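Local atomic coordinates of glycerophosphoryl diester phosphodiesterase (Agrobacterium tumefaciens str. C58, PDB entry 3KS6), a protein that belongs to the glycerophosphoryl diester phosphodiesterase family, has a TIM-barrel fold and holds a magnesium ion. Residues A124-H129 and E133-S138; E147-K150 and P155-W158; G195-V200 and L224-F229; S216-A221 and I238-E243. One frame throughout, in Å; residues are numbered along the deposited sequence.

Contact 1: A124-H129 and E133-S138; sequences AGLERH and ERTTFS
L126, on the inner side of helix 118-128, splits its isobutyl fork between F137 and T135 of strand 135-139. The apolar part is the closer one: CD1 of L126 comes within 3.6 Å of F137 CZ, reaching the far end of the ring obliquely. The same CD1 lies 4.0 Å from CG2 of T135, a methyl that itself sits over the centre of one F137 face, so leucine, threonine and phenylalanine form one buried cluster. L126 CG stands anti to its carbonyl carbon (chi1 -76°), which aims both methyls at the strand. The threonine hydroxyl turns up in this apolar setting too, tip to tip with the leucine, 3.8 Å from OG1 of T135 to CD2 of L126; its polar need is met by a hydrogen bond with M131 O. Nearer the solvent the link is water-mediated: one water donates to E127 OE1 at 2.8 Å and to E133 OE2 at 2.6 Å, bridging two carboxylates that would otherwise probably repel. L126 and T135 also reach F102 on strand 101-106. This is the helix-on-sheet packing of a beta-alpha-beta unit, strand 101-106, helix 118-128 and strand 135-139, in a TIM barrel.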
loop_
_atom_site.group_PDB
_atom_site.type_symbol
_atom_site.label_atom_id
_atom_site.label_comp_id
_atom_site.label_asym_id
_atom_site.label_seq_id
_atom_site.Cartn_x
_atom_site.Cartn_y
_atom_site.Cartn_z
ATOM N N ALA A 124 -12.957 -10.674 5.389
ATOM C CA ALA A 124 -13.465 -12.040 5.136
ATOM C C ALA A 124 -12.690 -12.764 4.056
ATOM O O ALA A 124 -12.379 -13.938 4.177
ATOM C CB ALA A 124 -14.964 -11.987 4.773
ATOM N N GLY A 125 -12.373 -12.073 2.980
ATOM C CA GLY A 125 -11.588 -12.668 1.910
ATOM C C GLY A 125 -10.195 -13.027 2.358
ATOM O O GLY A 125 -9.682 -14.096 2.002
ATOM N N LEU A 126 -9.553 -12.140 3.106
ATOM C CA LEU A 126 -8.232 -12.452 3.641
ATOM C C LEU A 126 -8.266 -13.665 4.602
ATOM O O LEU A 126 -7.350 -14.508 4.604
ATOM C CB LEU A 126 -7.647 -11.216 4.354
ATOM C CG LEU A 126 -7.112 -10.091 3.456
ATOM C CD1 LEU A 126 -6.900 -8.746 4.224
ATOM C CD2 LEU A 126 -5.889 -10.485 2.662
ATOM N N GLU A 127 -9.302 -13.725 5.435
ATOM C CA GLU A 127 -9.464 -14.843 6.391
ATOM C C GLU A 127 -9.646 -16.148 5.650
ATOM O O GLU A 127 -9.048 -17.168 5.991
ATOM C CB GLU A 127 -10.671 -14.607 7.281
ATOM C CG GLU A 127 -10.475 -13.636 8.388
ATOM C CD GLU A 127 -9.908 -14.293 9.659
ATOM O OE1 GLU A 127 -9.089 -15.230 9.523
ATOM O OE2 GLU A 127 -10.299 -13.860 10.781
ATOM N N ARG A 128 -10.429 -16.104 4.579
ATOM C CA ARG A 128 -10.710 -17.276 3.788
ATOM C C ARG A 128 -9.457 -17.909 3.206
ATOM O O ARG A 128 -9.377 -19.137 3.082
ATOM C CB ARG A 128 -11.732 -16.887 2.722
ATOM C CG ARG A 128 -12.255 -17.961 1.900
ATOM C CD ARG A 128 -13.567 -17.513 1.229
ATOM N NE ARG A 128 -13.461 -16.304 0.395
ATOM C CZ ARG A 128 -14.130 -15.162 0.564
ATOM N NH1 ARG A 128 -14.988 -14.999 1.550
ATOM N NH2 ARG A 128 -13.973 -14.161 -0.295
ATOM N N HIS A 129 -8.474 -17.084 2.861
ATOM C CA HIS A 129 -7.236 -17.540 2.242
ATOM C C HIS A 129 -6.045 -17.463 3.221
ATOM O O HIS A 129 -4.902 -17.491 2.799
ATOM C CB HIS A 129 -6.994 -16.759 0.940
ATOM C CG HIS A 129 -8.150 -16.857 -0.004
ATOM N ND1 HIS A 129 -8.560 -18.060 -0.531
ATOM C CD2 HIS A 129 -9.046 -15.937 -0.431
ATOM C CE1 HIS A 129 -9.640 -17.872 -1.265
ATOM N NE2 HIS A 129 -9.952 -16.591 -1.230
ATOM N N GLU A 133 -3.663 -12.609 9.108
ATOM C CA GLU A 133 -2.606 -12.485 10.111
ATOM C C GLU A 133 -1.274 -12.048 9.535
ATOM O O GLU A 133 -0.338 -11.790 10.292
ATOM C CB GLU A 133 -2.458 -13.785 10.917
ATOM C CG GLU A 133 -3.740 -14.157 11.703
ATOM C CD GLU A 133 -4.355 -12.952 12.465
ATOM O OE1 GLU A 133 -3.648 -12.298 13.287
ATOM O OE2 GLU A 133 -5.552 -12.658 12.223
ATOM N N ARG A 134 -1.185 -11.968 8.213
ATOM C CA ARG A 134 -0.009 -11.425 7.559
ATOM C C ARG A 134 -0.292 -10.097 6.882
ATOM O O ARG A 134 0.436 -9.701 5.991
ATOM C CB ARG A 134 0.518 -12.411 6.539
ATOM C CG ARG A 134 0.992 -13.732 7.158
ATOM C CD ARG A 134 1.277 -14.804 6.096
ATOM N NE ARG A 134 2.138 -14.363 5.013
ATOM C CZ ARG A 134 2.373 -15.054 3.905
ATOM N NH1 ARG A 134 1.823 -16.248 3.715
ATOM N NH2 ARG A 134 3.170 -14.536 2.989
ATOM N N THR A 135 -1.321 -9.388 7.319
ATOM C CA THR A 135 -1.706 -8.145 6.652
ATOM C C THR A 135 -1.648 -6.931 7.596
ATOM O O THR A 135 -2.044 -7.009 8.778
ATOM C CB THR A 135 -3.137 -8.256 6.062
ATOM O OG1 THR A 135 -3.162 -9.298 5.098
ATOM C CG2 THR A 135 -3.564 -6.940 5.368
ATOM N N THR A 136 -1.103 -5.842 7.060
ATOM C CA THR A 136 -1.210 -4.488 7.635
ATOM C C THR A 136 -2.149 -3.716 6.722
ATOM O O THR A 136 -2.069 -3.846 5.502
ATOM C CB THR A 136 0.181 -3.780 7.649
ATOM O OG1 THR A 136 0.981 -4.341 8.697
ATOM C CG2 THR A 136 0.061 -2.277 7.858
ATOM N N PHE A 137 -3.026 -2.899 7.297
ATOM C CA PHE A 137 -3.976 -2.130 6.513
ATOM C C PHE A 137 -3.608 -0.657 6.497
ATOM O O PHE A 137 -3.173 -0.098 7.504
ATOM C CB PHE A 137 -5.406 -2.255 7.069
ATOM C CG PHE A 137 -5.960 -3.647 6.967
ATOM C CD1 PHE A 137 -6.621 -4.057 5.813
ATOM C CD2 PHE A 137 -5.848 -4.521 8.027
ATOM C CE1 PHE A 137 -7.150 -5.329 5.726
ATOM C CE2 PHE A 137 -6.360 -5.827 7.939
ATOM C CZ PHE A 137 -7.043 -6.208 6.793
ATOM N N SER A 138 -3.868 -0.012 5.369
ATOM C CA SER A 138 -3.558 1.412 5.226
ATOM C C SER A 138 -4.729 2.096 4.510
ATOM O O SER A 138 -5.492 1.431 3.844
ATOM C CB SER A 138 -2.312 1.596 4.372
ATOM O OG SER A 138 -2.504 1.119 3.048
HETATM O O HOH W 1 -7.097 -14.544 11.427
#

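Contact 2: E147-K150 and P155-W158; sequences ELWK and PRLW
R156 lays one face of its guanidinium over the CD1 corner of the W149 indole. CD1 of W149 sits 3.5 Å above the guanidinium plane, displaced toward its rim, and is 3.6 Å from NH2 of R156. The two planes stand 76° apart, so the indole meets the guanidinium with its edge, CZ of R156 lying near the indole plane; its pi face is not what the charge sees. The arginine gets there by a bend: its chain leaves strand 156-160 toward helix 142-151, and chi3 of -72° folds the head along the helix instead of letting it run straight on. The aliphatic part does the rest of the packing. CD of R156 rests 3.8 Å from CB of L148 and 3.7 Å from the backbone N of W149, and NE lies 3.9 Å from W149 CA, so the chain spans the gap between strand and helix. W149 CG is anti to its own backbone N (chi1 174°), which swings the indole along the helix flank to the guanidinium. The head is held from beyond the pair, where NH1 of R156 is hydrogen-bonded to S181 O, and H183 also touches the arginine. L148 points further inward, onto F137 of strand 135-139 and V119 of helix 118-128. No hydrogen bond joins helix and strand here; it is a contact of methylenes and of an indole edge set over a guanidinium face, with the arginine's charge directed to a backbone carbonyl at the partly exposed margin.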
loop_
_atom_site.group_PDB
_atom_site.type_symbol
_atom_site.label_atom_id
_atom_site.label_comp_id
_atom_site.label_asym_id
_atom_site.label_seq_id
_atom_site.Cartn_x
_atom_site.Cartn_y
_atom_site.Cartn_z
ATOM N N GLU A 147 -13.319 2.341 10.528
ATOM C CA GLU A 147 -13.900 1.019 10.261
ATOM C C GLU A 147 -12.980 -0.131 10.563
ATOM O O GLU A 147 -13.377 -1.141 11.187
ATOM C CB GLU A 147 -14.314 0.908 8.813
ATOM C CG GLU A 147 -15.704 1.339 8.571
ATOM C CD GLU A 147 -16.191 0.895 7.199
ATOM O OE1 GLU A 147 -15.682 1.415 6.199
ATOM O OE2 GLU A 147 -17.072 0.021 7.137
ATOM N N LEU A 148 -11.737 0.015 10.122
ATOM C CA LEU A 148 -10.725 -0.999 10.404
ATOM C C LEU A 148 -10.492 -1.153 11.905
ATOM O O LEU A 148 -10.333 -2.265 12.407
ATOM C CB LEU A 148 -9.435 -0.658 9.671
ATOM C CG LEU A 148 -9.412 -0.798 8.157
ATOM C CD1 LEU A 148 -8.192 -0.060 7.590
ATOM C CD2 LEU A 148 -9.372 -2.277 7.729
ATOM N N TRP A 149 -10.479 -0.048 12.636
ATOM C CA TRP A 149 -10.243 -0.096 14.082
ATOM C C TRP A 149 -11.293 -0.994 14.765
ATOM O O TRP A 149 -10.986 -1.770 15.665
ATOM C CB TRP A 149 -10.264 1.310 14.655
ATOM C CG TRP A 149 -10.184 1.383 16.132
ATOM C CD1 TRP A 149 -9.075 1.251 16.928
ATOM C CD2 TRP A 149 -11.286 1.574 17.004
ATOM N NE1 TRP A 149 -9.428 1.364 18.240
ATOM C CE2 TRP A 149 -10.786 1.557 18.317
ATOM C CE3 TRP A 149 -12.669 1.745 16.796
ATOM C CZ2 TRP A 149 -11.623 1.722 19.434
ATOM C CZ3 TRP A 149 -13.505 1.914 17.900
ATOM C CH2 TRP A 149 -12.977 1.900 19.205
ATOM N N LYS A 150 -12.522 -0.920 14.303
ATOM C CA LYS A 150 -13.591 -1.709 14.902
ATOM C C LYS A 150 -13.546 -3.146 14.441
ATOM O O LYS A 150 -13.910 -4.042 15.197
ATOM C CB LYS A 150 -14.965 -1.132 14.533
ATOM C CG LYS A 150 -15.295 0.236 15.139
ATOM C CD LYS A 150 -16.809 0.525 15.042
ATOM C CE LYS A 150 -17.243 1.683 15.975
ATOM N NZ LYS A 150 -17.148 1.341 17.444
ATOM N N PRO A 155 -2.453 -4.504 12.376
ATOM C CA PRO A 155 -1.916 -3.156 12.386
ATOM C C PRO A 155 -2.524 -2.297 11.299
ATOM O O PRO A 155 -2.821 -2.807 10.231
ATOM C CB PRO A 155 -0.436 -3.366 12.111
ATOM C CG PRO A 155 -0.168 -4.806 12.479
ATOM C CD PRO A 155 -1.411 -5.494 12.085
ATOM N N ARG A 156 -2.701 -1.007 11.614
ATOM C CA ARG A 156 -3.231 0.005 10.703
ATOM C C ARG A 156 -2.251 1.175 10.601
ATOM O O ARG A 156 -1.582 1.519 11.597
ATOM C CB ARG A 156 -4.560 0.556 11.229
ATOM C CG ARG A 156 -5.717 -0.441 11.292
ATOM C CD ARG A 156 -6.793 -0.034 12.332
ATOM N NE ARG A 156 -6.351 -0.211 13.734
ATOM C CZ ARG A 156 -6.126 0.773 14.616
ATOM N NH1 ARG A 156 -6.365 2.032 14.318
ATOM N NH2 ARG A 156 -5.684 0.484 15.836
ATOM N N LEU A 157 -2.196 1.802 9.424
ATOM C CA LEU A 157 -1.446 3.042 9.265
ATOM C C LEU A 157 -2.238 4.020 8.391
ATOM O O LEU A 157 -2.813 3.627 7.378
ATOM C CB LEU A 157 -0.034 2.823 8.733
ATOM C CG LEU A 157 0.184 2.536 7.259
ATOM C CD1 LEU A 157 0.398 3.795 6.469
ATOM C CD2 LEU A 157 1.365 1.599 7.017
ATOM N N TRP A 158 -2.213 5.283 8.813
ATOM C CA TRP A 158 -2.903 6.372 8.136
ATOM C C TRP A 158 -1.955 7.037 7.171
ATOM O O TRP A 158 -0.870 7.514 7.530
ATOM C CB TRP A 158 -3.445 7.359 9.159
ATOM C CG TRP A 158 -4.244 8.480 8.532
ATOM C CD1 TRP A 158 -5.006 8.425 7.421
ATOM C CD2 TRP A 158 -4.335 9.819 9.030
ATOM N NE1 TRP A 158 -5.558 9.667 7.163
ATOM C CE2 TRP A 158 -5.145 10.538 8.141
ATOM C CE3 TRP A 158 -3.808 10.469 10.152
ATOM C CZ2 TRP A 158 -5.462 11.888 8.343
ATOM C CZ3 TRP A 158 -4.103 11.788 10.339
ATOM C CH2 TRP A 158 -4.928 12.489 9.452
#

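Contact 3: G195-V200 and L224-F229; sequences GLMAQV and LGVKVF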
loop_
_atom_site.group_PDB
_atom_site.type_symbol
_atom_site.label_atom_id
_atom_site.label_comp_id
_atom_site.label_asym_id
_atom_site.label_seq_id
_atom_site.Cartn_x
_atom_site.Cartn_y
_atom_site.Cartn_z
ATOM N N GLY A 195 12.969 16.674 11.280
ATOM C CA GLY A 195 12.102 17.356 12.242
ATOM C C GLY A 195 10.712 16.731 12.294
ATOM O O GLY A 195 10.146 16.597 13.365
ATOM N N LEU A 196 10.137 16.453 11.136
ATOM C CA LEU A 196 8.814 15.799 11.093
ATOM C C LEU A 196 8.851 14.435 11.752
ATOM O O LEU A 196 8.007 14.110 12.579
ATOM C CB LEU A 196 8.313 15.645 9.667
ATOM C CG LEU A 196 6.911 15.012 9.557
ATOM C CD1 LEU A 196 5.908 15.862 10.304
ATOM C CD2 LEU A 196 6.500 14.767 8.088
HETATM N N MSE A 197 9.833 13.636 11.396
HETATM C CA MSE A 197 9.946 12.317 11.993
HETATM C C MSE A 197 10.091 12.370 13.504
HETATM O O MSE A 197 9.488 11.574 14.215
HETATM C CB MSE A 197 11.100 11.531 11.336
HETATM C CG MSE A 197 11.367 10.206 11.982
HETATM SE SE MSE A 197 12.725 9.250 10.972
HETATM C CE MSE A 197 13.104 7.911 12.265
ATOM N N ALA A 198 10.903 13.299 13.997
ATOM C CA ALA A 198 11.071 13.493 15.416
ATOM C C ALA A 198 9.772 13.877 16.093
ATOM O O ALA A 198 9.430 13.322 17.133
ATOM C CB ALA A 198 12.169 14.590 15.687
ATOM N N GLN A 199 9.056 14.848 15.525
ATOM C CA GLN A 199 7.799 15.299 16.114
ATOM C C GLN A 199 6.781 14.140 16.207
ATOM O O GLN A 199 6.088 13.962 17.246
ATOM C CB GLN A 199 7.239 16.455 15.292
ATOM C CG GLN A 199 6.066 17.103 15.987
ATOM C CD GLN A 199 5.524 18.262 15.243
ATOM O OE1 GLN A 199 6.112 18.730 14.279
ATOM N NE2 GLN A 199 4.374 18.772 15.722
ATOM N N VAL A 200 6.698 13.361 15.127
ATOM C CA VAL A 200 5.784 12.223 15.044
ATOM C C VAL A 200 6.189 11.138 16.097
ATOM O O VAL A 200 5.380 10.663 16.879
ATOM C CB VAL A 200 5.747 11.668 13.610
ATOM C CG1 VAL A 200 5.013 10.366 13.545
ATOM C CG2 VAL A 200 5.148 12.705 12.634
ATOM N N LEU A 224 17.114 8.616 6.804
ATOM C CA LEU A 224 16.227 9.020 7.908
ATOM C C LEU A 224 15.936 7.906 8.922
ATOM O O LEU A 224 15.665 8.196 10.098
ATOM C CB LEU A 224 14.917 9.597 7.360
ATOM C CG LEU A 224 14.981 10.995 6.771
ATOM C CD1 LEU A 224 13.615 11.373 6.228
ATOM C CD2 LEU A 224 15.448 11.999 7.826
ATOM N N GLY A 225 16.016 6.652 8.478
ATOM C CA GLY A 225 15.816 5.497 9.331
ATOM C C GLY A 225 14.339 5.267 9.569
ATOM O O GLY A 225 13.943 4.863 10.650
ATOM N N VAL A 226 13.520 5.546 8.553
ATOM C CA VAL A 226 12.066 5.445 8.677
ATOM C C VAL A 226 11.636 3.974 8.836
ATOM O O VAL A 226 12.382 3.057 8.487
ATOM C CB VAL A 226 11.344 6.138 7.490
ATOM C CG1 VAL A 226 11.822 7.600 7.310
ATOM C CG2 VAL A 226 11.450 5.323 6.213
ATOM N N LYS A 227 10.432 3.745 9.369
ATOM C CA LYS A 227 9.985 2.393 9.631
ATOM C C LYS A 227 9.882 1.570 8.370
ATOM O O LYS A 227 10.276 0.396 8.342
ATOM C CB LYS A 227 8.616 2.405 10.353
ATOM C CG LYS A 227 8.114 1.031 10.691
ATOM C CD LYS A 227 6.761 1.080 11.452
ATOM C CE LYS A 227 6.220 -0.334 11.714
ATOM N NZ LYS A 227 5.029 -0.237 12.585
ATOM N N VAL A 228 9.299 2.162 7.324
ATOM C CA VAL A 228 9.002 1.448 6.104
ATOM C C VAL A 228 8.794 2.501 5.035
ATOM O O VAL A 228 8.440 3.660 5.374
ATOM C CB VAL A 228 7.712 0.623 6.246
ATOM C CG1 VAL A 228 6.509 1.527 6.624
ATOM C CG2 VAL A 228 7.410 -0.215 4.955
ATOM N N PHE A 229 9.041 2.107 3.783
ATOM C CA PHE A 229 8.644 2.919 2.620
ATOM C C PHE A 229 8.146 2.045 1.516
ATOM O O PHE A 229 8.600 0.902 1.371
ATOM C CB PHE A 229 9.763 3.844 2.122
ATOM C CG PHE A 229 11.002 3.128 1.626
ATOM C CD1 PHE A 229 11.119 2.811 0.300
ATOM C CD2 PHE A 229 12.072 2.857 2.479
ATOM C CE1 PHE A 229 12.263 2.110 -0.201
ATOM C CE2 PHE A 229 13.239 2.213 2.004
ATOM C CZ PHE A 229 13.330 1.849 0.666
#
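M197, a selenomethionine in this crystal, sends its side chain straight out of helix 194-202 to the turn at the end of helix 215-224. CB and CG serve as the stalk: CG is anti to the backbone N (chi1 175°) and the chain stays extended beyond it, which carries the heavy atom across to the other segment. SE does most of the touching. It lies 3.2 Å from the carbonyl O of L224, which approaches nearly in line with the CG-SE bond, the angle CG-SE-O being about 159°. That is a direction in which selenium probably tolerates an oxygen with little repulsion. Around it SE also meets hydrocarbon, 4.2 Å from CB of L224 and 4.1 Å from CG1 of V226. The terminal methyl CE has two backbone oxygens on one side of it, 3.4 Å from L224 O and 3.5 Å from G225 O, so the tip meets peptide carbonyls, while the side-chain contacts are made by SE. G225 leaves the helical conformation with positive phi, 78°, and gives the turn that leads from the helix toward strand 228-231. Next to it, V226 and M197 both touch F207 of strand 206-210, and V226 packs on A221 as well. The end of K227 leads away, to salt bridges with E184 and D206. A helix end, a turn through G225 and the start of the next strand, covered by helix 194-202, are the periphery of a TIM barrel near its closing strands.

Contact 4: S216-A221 and I238-E243; sequences SQITKA and IALRTE
OG1 of T219 is hydrogen-bonded to the carbonyl O of P215, one turn back in its own helix, and packs against L240 of helix 234-249. The hydroxyl oxygen is 4.0 Å from CD1 and 4.2 Å from CD2 of L240, a plain packing approach to a leucine fork by a group already bonded within its helix. T219 OG1 lies anti to the carbonyl carbon (chi1 -65°), the setting that lets it turn back to P215. The tighter part of the contact is made by I218. Its branch methyl CG2 reaches CD1 of L240 at 3.6 Å and CB of L240 at 4.0 Å, while CB of I218 stands 3.8 Å from L240 CD1. The leucine therefore lies crosswise over both residues, its chain at about a right angle to each, with CD1 touching both I218 CG2 and the threonine oxygen. R241, the next residue, turns its guanidinium elsewhere, to a salt bridge with E32 and a hydrogen bond with T3 O. I218 continues inward to F229 and T231 of strand 228-231, and L240 also touches L222, so helix 215-224 is clasped between that strand and helix 234-249. I238 and R241 meanwhile lean on I5 of strand 4-8, placing the C-terminal helix against strand 4-8, the neighbour of strand 228-231 in the sheet.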
loop_
_atom_site.group_PDB
_atom_site.type_symbol
_atom_site.label_atom_id
_atom_site.label_comp_id
_atom_site.label_asym_id
_atom_site.label_seq_id
_atom_site.Cartn_x
_atom_site.Cartn_y
_atom_site.Cartn_z
ATOM N N SER A 216 17.591 8.918 -4.939
ATOM C CA SER A 216 17.720 9.952 -3.918
ATOM C C SER A 216 16.620 9.793 -2.850
ATOM O O SER A 216 16.879 9.962 -1.658
ATOM C CB SER A 216 17.669 11.358 -4.532
ATOM O OG SER A 216 16.617 11.458 -5.468
ATOM N N GLN A 217 15.412 9.499 -3.298
ATOM C CA GLN A 217 14.273 9.322 -2.374
ATOM C C GLN A 217 14.440 8.081 -1.492
ATOM O O GLN A 217 14.207 8.121 -0.305
ATOM C CB GLN A 217 12.988 9.181 -3.170
ATOM C CG GLN A 217 12.468 10.481 -3.692
ATOM C CD GLN A 217 11.317 10.293 -4.614
ATOM O OE1 GLN A 217 11.234 9.307 -5.364
ATOM N NE2 GLN A 217 10.393 11.266 -4.584
ATOM N N ILE A 218 14.824 6.970 -2.114
ATOM C CA ILE A 218 15.131 5.750 -1.399
ATOM C C ILE A 218 16.245 5.979 -0.380
ATOM O O ILE A 218 16.099 5.601 0.783
ATOM C CB ILE A 218 15.499 4.594 -2.361
ATOM C CG1 ILE A 218 14.289 4.177 -3.224
ATOM C CG2 ILE A 218 16.080 3.398 -1.557
ATOM C CD1 ILE A 218 14.633 3.318 -4.437
ATOM N N THR A 219 17.330 6.634 -0.799
ATOM C CA THR A 219 18.459 6.895 0.109
ATOM C C THR A 219 18.047 7.846 1.242
ATOM O O THR A 219 18.472 7.700 2.385
ATOM C CB THR A 219 19.672 7.464 -0.688
ATOM O OG1 THR A 219 20.152 6.468 -1.595
ATOM C CG2 THR A 219 20.760 7.902 0.274
ATOM N N LYS A 220 17.159 8.803 0.948
ATOM C CA LYS A 220 16.683 9.697 1.992
ATOM C C LYS A 220 15.929 8.891 3.059
ATOM O O LYS A 220 16.131 9.081 4.258
ATOM C CB LYS A 220 15.785 10.768 1.398
ATOM C CG LYS A 220 15.069 11.632 2.388
ATOM C CD LYS A 220 14.192 12.619 1.625
ATOM C CE LYS A 220 13.398 13.470 2.566
ATOM N NZ LYS A 220 12.575 14.458 1.792
ATOM N N ALA A 221 15.051 8.005 2.613
ATOM C CA ALA A 221 14.275 7.118 3.501
ATOM C C ALA A 221 15.204 6.268 4.398
ATOM O O ALA A 221 15.014 6.166 5.628
ATOM C CB ALA A 221 13.320 6.213 2.629
ATOM N N ILE A 238 16.185 -2.615 -2.693
ATOM C CA ILE A 238 16.900 -3.716 -2.008
ATOM C C ILE A 238 18.395 -3.504 -2.118
ATOM O O ILE A 238 19.120 -3.629 -1.123
ATOM C CB ILE A 238 16.485 -5.074 -2.549
ATOM C CG1 ILE A 238 15.049 -5.370 -2.067
ATOM C CG2 ILE A 238 17.449 -6.206 -2.064
ATOM C CD1 ILE A 238 14.349 -6.559 -2.716
ATOM N N ALA A 239 18.862 -3.186 -3.317
ATOM C CA ALA A 239 20.303 -2.930 -3.584
ATOM C C ALA A 239 20.847 -1.775 -2.765
ATOM O O ALA A 239 21.912 -1.877 -2.134
ATOM C CB ALA A 239 20.526 -2.638 -5.055
ATOM N N LEU A 240 20.133 -0.656 -2.788
ATOM C CA LEU A 240 20.545 0.508 -2.009
ATOM C C LEU A 240 20.547 0.228 -0.519
ATOM O O LEU A 240 21.439 0.706 0.203
ATOM C CB LEU A 240 19.623 1.699 -2.316
ATOM C CG LEU A 240 19.837 2.391 -3.647
ATOM C CD1 LEU A 240 18.801 3.467 -3.895
ATOM C CD2 LEU A 240 21.258 2.992 -3.639
ATOM N N ARG A 241 19.569 -0.550 -0.033
ATOM C CA ARG A 241 19.530 -0.833 1.400
ATOM C C ARG A 241 20.723 -1.727 1.798
ATOM O O ARG A 241 21.372 -1.476 2.803
ATOM C CB ARG A 241 18.195 -1.484 1.806
ATOM C CG ARG A 241 18.100 -1.746 3.274
ATOM C CD ARG A 241 16.766 -2.283 3.713
ATOM N NE ARG A 241 16.497 -3.603 3.151
ATOM C CZ ARG A 241 15.393 -4.305 3.393
ATOM N NH1 ARG A 241 14.456 -3.828 4.189
ATOM N NH2 ARG A 241 15.210 -5.475 2.821
ATOM N N THR A 242 21.015 -2.739 0.994
ATOM C CA THR A 242 22.163 -3.612 1.253
ATOM C C THR A 242 23.478 -2.810 1.374
ATOM O O THR A 242 24.253 -2.978 2.317
ATOM C CB THR A 242 22.252 -4.711 0.205
ATOM O OG1 THR A 242 21.149 -5.597 0.392
ATOM C CG2 THR A 242 23.576 -5.476 0.320
ATOM N N GLU A 243 23.678 -1.912 0.429
ATOM C CA GLU A 243 24.805 -0.996 0.403
ATOM C C GLU A 243 24.802 -0.086 1.639
ATOM O O GLU A 243 25.846 0.088 2.306
ATOM C CB GLU A 243 24.691 -0.227 -0.918
ATOM C CG GLU A 243 25.656 0.880 -1.230
ATOM C CD GLU A 243 25.189 1.630 -2.498
ATOM O OE1 GLU A 243 24.854 2.830 -2.379
ATOM O OE2 GLU A 243 25.094 0.994 -3.582
#

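How the contacts relate
Contacts 1 and 2 are consecutive helix-on-strand packings, their strands 135-139 and 156-160 side by side in the barrel sheet; F137 joins them, its CB 3.6 Å from L148 CD1. In contact 1 the touching side chains are all buried, with a water bridge between exposed glutamates beside them; contact 2 opens toward the surface, an indole edge meeting a guanidinium face. Contacts 3 and 4, partly buried, have centres about 18 and 19 Å from the chain's centre, against 13 Å for the first two. They interlock through helix 215-224 and the strand after it: A221 and I218 meet F229. Contact 3 sets selenium against backbone carbonyls, whereas contact 4 is a helix-helix meeting of branched side chains.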